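Local coordinates for fatty acid-binding protein homolog 8 (Caenorhabditis elegans, PDB 6C1Z) that binds a wide range of unsaturated fatty acids, oleic acid among them, and carries them from the lysosome to the nucleus, where it activates transcription of longevity genes, at residues D49-H54 / A67-E72; V3-F8 / G93-H98. All coordinates share one frame; numbering follows the deposited sequence.

Contacts 1 and 2 lie about 12 Å apart, centre to centre, and meet in one apolar cluster of the ten-stranded antiparallel beta barrel of the fatty acid-binding proteins. Contact 1 (49-54 with 67-72) is the open end of a beta hairpin; contact 2 (3-8 with 93-98) sets the N-terminal segment against strand 94-101, and in sequence contact 1 is nested within the loop it closes. The methyl CE of M5 joins them, 3.6 Å from W53 CZ2 and 3.9 Å from I70 CG1. F95 completes the junction, its CE2 lying 3.7 Å from I70 CD1, while its ring meets that of W53 edge-to-face. No lipid occupies this apo structure.

Contact 1 of 2, residues D49-H54 / A67-E72; sequences DGDTWH and AFKIRE
K69 NZ is gripped by two oxygens of the opposing segment: it forms a very short salt bridge of 2.4 Å to D51 OD1 and donates a 2.5 Å hydrogen bond to T52 OG1. The ammonium group meets the D51 carboxylate from above its plane, 47° out. The lysine chain runs extended to CE and bends only at chi4 (-68°), which turns NZ onto the pair; T52 offers OG1 from beside its own backbone N. On the other face of the sheet, W53 CB makes a CH-pi contact over one face of the F68 ring, 3.6 Å from F68 CZ; the W53 five-membered ring and the F68 ring are near parallel (20°) but slid apart. I70 CG1 packs obliquely on W53 CD1. Behind W53 and F68 runs the antiparallel hairpin of strands 52-58 and 64-68 in the fatty acid-binding protein barrel, in which the two form a hydrogen-bonded pair: W53 N to F68 O is 2.8 Å, F68 N to W53 O 3.0 Å. Two residues out from this pair on each side, a water donates to D51 O and accepts from I70 N. A type II' turn from D49 to T52, G50 at positive phi, leads in from strand 43-49; V88 on strand 83-91 packs on F68 and I70.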
loop_
_atom_site.group_PDB
_atom_site.type_symbol
_atom_site.label_atom_id
_atom_site.label_comp_id
_atom_site.label_asym_id
_atom_site.label_seq_id
_atom_site.Cartn_x
_atom_site.Cartn_y
_atom_site.Cartn_z
ATOM N N ASP A 49 14.634 9.265 -1.546
ATOM C CA ASP A 49 15.470 10.110 -2.407
ATOM C C ASP A 49 15.319 11.554 -1.935
ATOM O O ASP A 49 14.330 12.210 -2.260
ATOM C CB ASP A 49 15.040 9.974 -3.867
ATOM C CG ASP A 49 15.825 10.877 -4.796
ATOM O OD1 ASP A 49 16.808 11.505 -4.343
ATOM O OD2 ASP A 49 15.446 10.972 -5.982
ATOM N N GLY A 50 16.298 12.049 -1.191
ATOM C CA GLY A 50 16.193 13.351 -0.566
ATOM C C GLY A 50 15.088 13.332 0.460
ATOM O O GLY A 50 15.174 12.596 1.447
ATOM N N ASP A 51 14.024 14.099 0.213
ATOM C CA ASP A 51 12.830 14.050 1.040
ATOM C C ASP A 51 11.644 13.381 0.364
ATOM O O ASP A 51 10.520 13.495 0.860
ATOM C CB ASP A 51 12.453 15.445 1.564
ATOM C CG ASP A 51 11.959 16.382 0.491
ATOM O OD1 ASP A 51 12.165 16.123 -0.714
ATOM O OD2 ASP A 51 11.343 17.414 0.878
ATOM N N THR A 52 11.858 12.671 -0.741
ATOM C CA THR A 52 10.781 11.994 -1.454
ATOM C C THR A 52 10.868 10.490 -1.219
ATOM O O THR A 52 11.872 9.850 -1.564
ATOM C CB THR A 52 10.810 12.301 -2.953
ATOM O OG1 THR A 52 10.685 13.718 -3.138
ATOM C CG2 THR A 52 9.662 11.584 -3.654
ATOM N N TRP A 53 9.807 9.923 -0.657
ATOM C CA TRP A 53 9.704 8.488 -0.483
ATOM C C TRP A 53 9.221 7.829 -1.772
ATOM O O TRP A 53 8.402 8.377 -2.504
ATOM C CB TRP A 53 8.723 8.157 0.656
ATOM C CG TRP A 53 9.318 8.452 2.007
ATOM C CD1 TRP A 53 9.186 9.611 2.711
ATOM C CD2 TRP A 53 10.171 7.605 2.765
ATOM N NE1 TRP A 53 9.905 9.528 3.870
ATOM C CE2 TRP A 53 10.515 8.307 3.940
ATOM C CE3 TRP A 53 10.688 6.315 2.564
ATOM C CZ2 TRP A 53 11.364 7.767 4.907
ATOM C CZ3 TRP A 53 11.517 5.782 3.528
ATOM C CH2 TRP A 53 11.849 6.510 4.691
ATOM N N HIS A 54 9.653 6.594 -1.977
ATOM C CA HIS A 54 9.189 5.767 -3.084
ATOM C C HIS A 54 8.793 4.414 -2.522
ATOM O O HIS A 54 9.614 3.748 -1.876
ATOM C CB HIS A 54 10.288 5.637 -4.134
ATOM C CG HIS A 54 10.642 6.941 -4.772
ATOM N ND1 HIS A 54 10.026 7.376 -5.927
ATOM C CD2 HIS A 54 11.522 7.907 -4.431
ATOM C CE1 HIS A 54 10.521 8.553 -6.270
ATOM N NE2 HIS A 54 11.425 8.903 -5.373
ATOM N N ALA A 67 5.293 7.705 -5.340
ATOM C CA ALA A 67 6.219 8.679 -4.792
ATOM C C ALA A 67 5.412 9.672 -3.969
ATOM O O ALA A 67 4.302 10.055 -4.356
ATOM C CB ALA A 67 6.946 9.420 -5.919
ATOM N N PHE A 68 5.956 10.089 -2.829
ATOM C CA PHE A 68 5.245 11.055 -2.012
ATOM C C PHE A 68 6.215 11.713 -1.050
ATOM O O PHE A 68 7.281 11.170 -0.723
ATOM C CB PHE A 68 4.101 10.392 -1.235
ATOM C CG PHE A 68 4.552 9.272 -0.323
ATOM C CD1 PHE A 68 4.933 9.514 0.995
ATOM C CD2 PHE A 68 4.569 7.961 -0.768
ATOM C CE1 PHE A 68 5.329 8.496 1.814
ATOM C CE2 PHE A 68 4.950 6.915 0.078
ATOM C CZ PHE A 68 5.350 7.182 1.361
ATOM N N LYS A 69 5.794 12.870 -0.544
ATOM C CA LYS A 69 6.389 13.458 0.647
ATOM C C LYS A 69 5.424 13.350 1.811
ATOM O O LYS A 69 4.206 13.495 1.656
ATOM C CB LYS A 69 6.785 14.908 0.415
ATOM C CG LYS A 69 7.763 15.044 -0.731
ATOM C CD LYS A 69 8.165 16.479 -0.951
ATOM C CE LYS A 69 8.947 16.649 -2.239
ATOM N NZ LYS A 69 10.284 16.011 -2.188
ATOM N N ILE A 70 5.975 12.978 2.972
ATOM C CA ILE A 70 5.202 12.877 4.193
ATOM C C ILE A 70 4.482 14.193 4.456
ATOM O O ILE A 70 5.078 15.269 4.338
ATOM C CB ILE A 70 6.153 12.487 5.351
ATOM C CG1 ILE A 70 6.689 11.073 5.158
ATOM C CG2 ILE A 70 5.493 12.613 6.691
ATOM C CD1 ILE A 70 5.628 10.055 5.210
ATOM N N ARG A 71 3.186 14.111 4.789
ATOM C CA ARG A 71 2.349 15.241 5.190
ATOM C C ARG A 71 1.902 16.132 4.038
ATOM O O ARG A 71 1.279 17.165 4.277
ATOM C CB ARG A 71 2.993 16.111 6.276
ATOM C CG ARG A 71 3.310 15.352 7.564
ATOM C CD ARG A 71 4.145 16.202 8.539
ATOM N NE ARG A 71 5.207 16.908 7.825
ATOM C CZ ARG A 71 6.436 16.431 7.635
ATOM N NH1 ARG A 71 6.793 15.257 8.137
ATOM N NH2 ARG A 71 7.326 17.134 6.942
ATOM N N GLU A 72 2.159 15.744 2.798
ATOM C CA GLU A 72 1.860 16.571 1.639
ATOM C C GLU A 72 0.819 15.853 0.797
ATOM O O GLU A 72 1.108 14.810 0.205
ATOM C CB GLU A 72 3.132 16.825 0.830
ATOM C CG GLU A 72 4.143 17.716 1.536
ATOM C CD GLU A 72 4.736 18.786 0.627
ATOM O OE1 GLU A 72 4.447 18.778 -0.591
ATOM O OE2 GLU A 72 5.494 19.639 1.135
HETATM O O HOH W 1 8.847 13.045 2.973
#

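Contact 2 of 2, residues V3-F8 / G93-H98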
loop_
_atom_site.group_PDB
_atom_site.type_symbol
_atom_site.label_atom_id
_atom_site.label_comp_id
_atom_site.label_asym_id
_atom_site.label_seq_id
_atom_site.Cartn_x
_atom_site.Cartn_y
_atom_site.Cartn_z
ATOM N N VAL A 3 10.088 2.719 16.234
ATOM C CA VAL A 3 10.654 2.332 14.944
ATOM C C VAL A 3 10.905 3.582 14.116
ATOM O O VAL A 3 10.046 4.467 14.038
ATOM C CB VAL A 3 9.691 1.376 14.213
ATOM C CG1 VAL A 3 10.194 1.029 12.796
ATOM C CG2 VAL A 3 9.459 0.112 15.012
ATOM N N SER A 4 12.106 3.687 13.552
ATOM C CA SER A 4 12.466 4.821 12.708
ATOM C C SER A 4 12.132 4.556 11.251
ATOM O O SER A 4 12.110 3.413 10.791
ATOM C CB SER A 4 13.956 5.129 12.810
ATOM O OG SER A 4 14.730 4.047 12.348
ATOM N N MET A 5 11.908 5.652 10.524
ATOM C CA MET A 5 11.569 5.556 9.108
ATOM C C MET A 5 12.624 4.780 8.334
ATOM O O MET A 5 12.291 3.986 7.445
ATOM C CB MET A 5 11.419 6.965 8.529
ATOM C CG MET A 5 10.388 7.834 9.251
ATOM S SD MET A 5 10.102 9.424 8.449
ATOM C CE MET A 5 8.952 8.744 7.407
ATOM N N LYS A 6 13.902 4.977 8.661
ATOM C CA LYS A 6 14.965 4.330 7.899
ATOM C C LYS A 6 14.895 2.803 7.949
ATOM O O LYS A 6 15.397 2.144 7.029
ATOM C CB LYS A 6 16.332 4.815 8.385
ATOM C CG LYS A 6 16.677 4.390 9.803
ATOM C CD LYS A 6 18.125 4.699 10.160
ATOM C CE LYS A 6 18.464 4.181 11.553
ATOM N NZ LYS A 6 19.930 4.207 11.840
ATOM N N GLU A 7 14.295 2.214 8.993
ATOM C CA GLU A 7 14.200 0.763 9.096
ATOM C C GLU A 7 13.306 0.153 8.031
ATOM O O GLU A 7 13.365 -1.061 7.805
ATOM C CB GLU A 7 13.700 0.386 10.496
ATOM C CG GLU A 7 14.612 0.857 11.617
ATOM C CD GLU A 7 14.059 0.568 13.005
ATOM O OE1 GLU A 7 13.728 -0.602 13.297
ATOM O OE2 GLU A 7 13.947 1.526 13.789
ATOM N N PHE A 8 12.485 0.968 7.370
ATOM C CA PHE A 8 11.626 0.460 6.319
ATOM C C PHE A 8 12.355 0.326 4.994
ATOM O O PHE A 8 11.830 -0.340 4.078
ATOM C CB PHE A 8 10.446 1.415 6.122
ATOM C CG PHE A 8 9.423 1.385 7.230
ATOM C CD1 PHE A 8 9.636 2.086 8.426
ATOM C CD2 PHE A 8 8.267 0.664 7.098
ATOM C CE1 PHE A 8 8.685 2.071 9.429
ATOM C CE2 PHE A 8 7.304 0.653 8.100
ATOM C CZ PHE A 8 7.531 1.356 9.291
ATOM N N GLY A 93 5.584 5.275 14.555
ATOM C CA GLY A 93 6.389 4.241 13.940
ATOM C C GLY A 93 5.818 3.637 12.677
ATOM O O GLY A 93 6.384 2.650 12.187
ATOM N N LYS A 94 4.692 4.138 12.184
ATOM C CA LYS A 94 3.984 3.516 11.074
ATOM C C LYS A 94 3.731 4.530 9.975
ATOM O O LYS A 94 3.464 5.697 10.242
ATOM C CB LYS A 94 2.621 2.974 11.509
ATOM C CG LYS A 94 2.647 2.147 12.773
ATOM C CD LYS A 94 1.313 1.451 12.982
ATOM C CE LYS A 94 1.379 0.446 14.132
ATOM N NZ LYS A 94 1.720 1.101 15.424
ATOM N N PHE A 95 3.833 4.079 8.717
ATOM C CA PHE A 95 3.344 4.870 7.589
ATOM C C PHE A 95 1.842 4.660 7.428
ATOM O O PHE A 95 1.375 3.523 7.370
ATOM C CB PHE A 95 4.017 4.483 6.269
ATOM C CG PHE A 95 5.434 4.950 6.115
ATOM C CD1 PHE A 95 6.485 4.147 6.513
ATOM C CD2 PHE A 95 5.714 6.160 5.496
ATOM C CE1 PHE A 95 7.784 4.552 6.346
ATOM C CE2 PHE A 95 7.008 6.578 5.310
ATOM C CZ PHE A 95 8.063 5.769 5.730
ATOM N N ILE A 96 1.083 5.746 7.409
ATOM C CA ILE A 96 -0.367 5.693 7.270
ATOM C C ILE A 96 -0.734 6.517 6.052
ATOM O O ILE A 96 -0.421 7.715 5.990
ATOM C CB ILE A 96 -1.074 6.249 8.503
ATOM C CG1 ILE A 96 -0.600 5.510 9.751
ATOM C CG2 ILE A 96 -2.575 6.135 8.319
ATOM C CD1 ILE A 96 -1.161 6.077 11.040
ATOM N N SER A 97 -1.370 5.880 5.071
ATOM C CA SER A 97 -1.860 6.569 3.880
ATOM C C SER A 97 -3.387 6.616 3.867
ATOM O O SER A 97 -4.059 5.579 3.938
ATOM C CB SER A 97 -1.349 5.876 2.630
ATOM O OG SER A 97 -1.870 6.579 1.503
ATOM N N HIS A 98 -3.936 7.835 3.805
ATOM C CA HIS A 98 -5.358 8.048 3.568
ATOM C C HIS A 98 -5.556 8.315 2.086
ATOM O O HIS A 98 -5.157 9.364 1.577
ATOM C CB HIS A 98 -5.886 9.198 4.417
ATOM C CG HIS A 98 -6.080 8.816 5.849
ATOM N ND1 HIS A 98 -5.048 8.786 6.766
ATOM C CD2 HIS A 98 -7.174 8.360 6.498
ATOM C CE1 HIS A 98 -5.516 8.386 7.938
ATOM N NE2 HIS A 98 -6.798 8.106 7.796
#
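F8 and F95 both carry CG anti to the carbonyl carbon, beside the backbone N (chi1 -72° in F8), and their rings reach tip to tip into a T-shaped stack with planes at 90°. F95 is the edge and F8 the face: F95 CE1 stands over the F8 ring toward its rim, 3.7 Å from F8 CG. M5 CG also lies beside its backbone N, and the chain bends at chi3 (86°), so its methyl CE lands 3.5 Å from F95 CZ, crossing F95 at about a right angle. The carbonyl oxygen of G93 lies in the plane of the F8 ring at its edge, 3.4 Å from F8 CZ, a position from which it would probably meet the positive rim of the ring. An alanine in place of F8 would lose the ring face beneath F95 and would probably loosen the N-terminal segment from the barrel. In this fatty acid-binding protein fold the residues before strand 10-18 pack against strand 94-101. F8 also leans on L115 of strand 109-116, and its backbone O accepts a hydrogen bond from W12 NE1. Just before F8, E7 OE2 accepts from S4 N at 2.8 Å and S4 OG at 3.0 Å, folding the E7 side chain back onto S4. G93 passes close to V3, whose O lies 3.7 Å from G93 CA; a side chain at this positive phi would crowd V3 CB and the preceding carbonyl O.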